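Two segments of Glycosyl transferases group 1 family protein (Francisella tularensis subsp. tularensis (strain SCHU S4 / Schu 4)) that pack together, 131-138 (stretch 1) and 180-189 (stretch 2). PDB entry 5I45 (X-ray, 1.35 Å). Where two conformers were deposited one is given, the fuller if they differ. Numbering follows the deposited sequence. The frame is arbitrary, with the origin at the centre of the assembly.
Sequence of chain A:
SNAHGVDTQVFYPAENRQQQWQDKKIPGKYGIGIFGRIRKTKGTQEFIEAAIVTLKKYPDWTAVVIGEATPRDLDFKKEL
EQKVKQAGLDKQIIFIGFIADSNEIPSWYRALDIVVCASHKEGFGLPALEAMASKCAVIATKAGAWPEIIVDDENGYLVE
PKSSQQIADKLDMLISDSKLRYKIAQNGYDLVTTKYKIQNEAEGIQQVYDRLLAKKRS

Stretch 1, residues 131-138: AMASKCAV
Stretch 2 (180-189) LRYKIAQNGY

Stretch 2 is helical throughout, with i to i+4 backbone hydrogen bonds of 2.9 to 3.0 Å from I184 N to L180 O through Y189 N to A185 O. Stretch 1 leaves a helix, turns and enters a strand at A137. C136 N bonds A131 O at 2.9 Å and K135 N bonds M132 O at 3.0 Å. K135 makes the turn with positive phi (63/35); C136 (-87/144) and A137 (-78/133) are extended. The register runs antiparallel: M132 CA lies 4.9 Å from Y189 CA, and A137 CA lies 4.3 Å from A185 CA. The contact buries 492 Å², both sides summed.

Small residues lie at the close approach. A185 points its CB toward stretch 1, 3.4 Å from K135 O and 4.2 Å from A137 CB. A137 CB also meets the aliphatic part of R181, at 3.8 Å from CG, and I184 CG2 at 4.4 Å. R181 has chi1 t and chi2 t; I184 is m, m. G188 has no side chain, so selenomethionine M132 (m, t, p) can bring CE to 3.6 Å from G188 CA. A CB on G188 would lie only 3.3 Å from that CE.

K135 makes the direct hydrogen bond across the stretches and the contacts over one face of the Y189 ring. Its chi angles are -141°, 175°, -69° and -174°. K135 NZ donates to Q186 OE1 at 3.0 Å; Q186 (chi1 t, chi2 p) starts away but its end returns. The lysine covers one face of the Y189 ring (chi1 172°, chi2 -87°). K135 CE is 4.0 Å from the Y189 ring centroid, a CH-pi contact, and K135 NZ is 4.8 Å from it, a cation-pi contact.

Backbone oxygens meet the ring edge: A133 O is 3.4 Å from Y189 CD2. M132 O also accepts a CA-H...O contact from Y189 CA at 3.3 Å.

One water bridges the backbones, donating to C136 O and A185 O, each 2.8 Å from the water O.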

# COMPACT_ATOMS: atom_id res chain seq x y z
N ALA A 131 1.29 3.55 -7.65
CA ALA A 131 0.04 2.95 -7.16
C ALA A 131 -1.16 3.56 -7.89
O ALA A 131 -2.05 2.84 -8.34
CB ALA A 131 -0.09 3.13 -5.68
N MSE A 132 -1.18 4.89 -8.01
CA MSE A 132 -2.28 5.56 -8.70
C MSE A 132 -2.34 5.21 -10.16
O MSE A 132 -3.42 5.03 -10.71
CB MSE A 132 -2.14 7.08 -8.49
CG MSE A 132 -2.34 7.42 -7.00
SE MSE A 132 -1.61 9.17 -6.47
CE MSE A 132 -3.16 10.31 -7.02
N ALA A 133 -1.19 5.10 -10.80
CA ALA A 133 -1.14 4.68 -12.22
C ALA A 133 -1.69 3.26 -12.39
O ALA A 133 -2.15 2.92 -13.49
CB ALA A 133 0.28 4.79 -12.74
N SER A 134 -1.63 2.48 -11.33
CA SER A 134 -2.15 1.12 -11.37
C SER A 134 -3.59 1.02 -10.89
O SER A 134 -4.11 -0.07 -10.77
CB SER A 134 -1.27 0.21 -10.53
OG SER A 134 0.11 0.35 -10.86
N LYS A 135 -4.21 2.17 -10.60
CA LYS A 135 -5.56 2.24 -10.11
C LYS A 135 -5.76 1.59 -8.74
O LYS A 135 -6.81 1.04 -8.41
CB LYS A 135 -6.58 1.77 -11.17
CG LYS A 135 -7.85 2.61 -11.20
CD LYS A 135 -8.81 2.23 -12.31
CE LYS A 135 -8.34 2.56 -13.72
NZ LYS A 135 -9.42 2.26 -14.70
N CYS A 136 -4.73 1.71 -7.92
CA CYS A 136 -4.82 1.37 -6.48
C CYS A 136 -5.32 2.61 -5.75
O CYS A 136 -4.96 3.74 -6.10
CB CYS A 136 -3.46 1.02 -5.90
SG CYS A 136 -2.56 -0.25 -6.75
N ALA A 137 -6.14 2.45 -4.71
CA ALA A 137 -6.51 3.59 -3.86
C ALA A 137 -5.34 3.86 -2.93
O ALA A 137 -4.86 2.90 -2.31
CB ALA A 137 -7.76 3.26 -3.09
N VAL A 138 -4.91 5.10 -2.77
CA VAL A 138 -3.74 5.42 -1.96
C VAL A 138 -4.09 6.20 -0.70
O VAL A 138 -4.87 7.19 -0.71
CB VAL A 138 -2.72 6.23 -2.79
CG1 VAL A 138 -1.55 6.72 -1.94
CG2 VAL A 138 -2.19 5.38 -3.91
N LEU A 180 -16.92 3.94 -3.13
CA LEU A 180 -16.07 5.09 -2.86
C LEU A 180 -14.62 4.76 -3.19
O LEU A 180 -13.92 5.53 -3.81
CB LEU A 180 -16.16 5.51 -1.40
CG LEU A 180 -15.18 6.61 -0.96
CD1 LEU A 180 -15.44 7.93 -1.67
CD2 LEU A 180 -15.31 6.73 0.55
N ARG A 181 -14.18 3.56 -2.79
CA ARG A 181 -12.80 3.15 -3.06
C ARG A 181 -12.51 3.19 -4.55
O ARG A 181 -11.48 3.69 -4.98
CB ARG A 181 -12.50 1.75 -2.49
CG ARG A 181 -11.06 1.32 -2.69
CD ARG A 181 -10.71 -0.01 -2.08
NE ARG A 181 -11.22 -1.15 -2.81
CZ ARG A 181 -12.21 -1.97 -2.45
NH1 ARG A 181 -12.97 -1.78 -1.39
NH2 ARG A 181 -12.44 -3.04 -3.20
N TYR A 182 -13.41 2.62 -5.34
CA TYR A 182 -13.18 2.59 -6.79
C TYR A 182 -13.18 3.98 -7.42
O TYR A 182 -12.39 4.23 -8.34
CB TYR A 182 -14.17 1.65 -7.49
CG TYR A 182 -14.00 0.17 -7.14
CD1 TYR A 182 -12.75 -0.41 -7.06
CD2 TYR A 182 -15.09 -0.63 -6.90
CE1 TYR A 182 -12.59 -1.76 -6.76
CE2 TYR A 182 -14.95 -1.98 -6.60
CZ TYR A 182 -13.68 -2.53 -6.52
OH TYR A 182 -13.52 -3.89 -6.23
N LYS A 183 -14.00 4.89 -6.91
CA LYS A 183 -14.02 6.25 -7.40
C LYS A 183 -12.74 7.01 -7.06
O LYS A 183 -12.18 7.70 -7.90
CB LYS A 183 -15.25 6.97 -6.92
CG LYS A 183 -15.27 8.44 -7.29
CD LYS A 183 -16.64 8.88 -7.73
CE LYS A 183 -16.79 10.38 -7.53
NZ LYS A 183 -15.46 10.95 -7.15
N ILE A 184 -12.28 6.87 -5.81
CA ILE A 184 -11.02 7.48 -5.37
C ILE A 184 -9.87 6.98 -6.24
O ILE A 184 -9.09 7.76 -6.74
CB ILE A 184 -10.76 7.12 -3.89
CG1 ILE A 184 -11.75 7.85 -2.99
CG2 ILE A 184 -9.31 7.39 -3.48
CD1 ILE A 184 -11.58 9.32 -2.87
N ALA A 185 -9.84 5.66 -6.44
CA ALA A 185 -8.77 5.04 -7.24
C ALA A 185 -8.77 5.52 -8.70
O ALA A 185 -7.73 5.83 -9.25
CB ALA A 185 -8.84 3.52 -7.16
N GLN A 186 -9.95 5.56 -9.30
CA GLN A 186 -10.10 6.06 -10.65
C GLN A 186 -9.67 7.53 -10.73
O GLN A 186 -9.00 7.92 -11.69
CB GLN A 186 -11.52 5.87 -11.11
CG GLN A 186 -11.77 6.32 -12.54
CD GLN A 186 -11.12 5.42 -13.57
OE1 GLN A 186 -11.35 4.21 -13.57
NE2 GLN A 186 -10.32 5.98 -14.46
N ASN A 187 -10.07 8.35 -9.77
CA ASN A 187 -9.68 9.74 -9.79
C ASN A 187 -8.16 9.88 -9.71
O ASN A 187 -7.58 10.72 -10.39
CB ASN A 187 -10.32 10.50 -8.64
CG ASN A 187 -11.83 10.66 -8.76
OD1 ASN A 187 -12.52 10.96 -7.77
ND2 ASN A 187 -12.36 10.50 -9.96
N GLY A 188 -7.51 9.08 -8.87
CA GLY A 188 -6.04 9.10 -8.78
C GLY A 188 -5.38 8.71 -10.10
O GLY A 188 -4.43 9.33 -10.55
N TYR A 189 -5.93 7.66 -10.71
CA TYR A 189 -5.47 7.22 -12.03
C TYR A 189 -5.61 8.35 -13.08
O TYR A 189 -4.66 8.61 -13.82
CB TYR A 189 -6.26 5.97 -12.45
CG TYR A 189 -5.99 5.56 -13.85
CD1 TYR A 189 -6.71 6.10 -14.92
CD2 TYR A 189 -4.94 4.68 -14.14
CE1 TYR A 189 -6.42 5.76 -16.22
CE2 TYR A 189 -4.65 4.32 -15.43
CZ TYR A 189 -5.38 4.90 -16.48
OH TYR A 189 -5.10 4.58 -17.78
O HOH W 1 -5.51 6.03 -7.55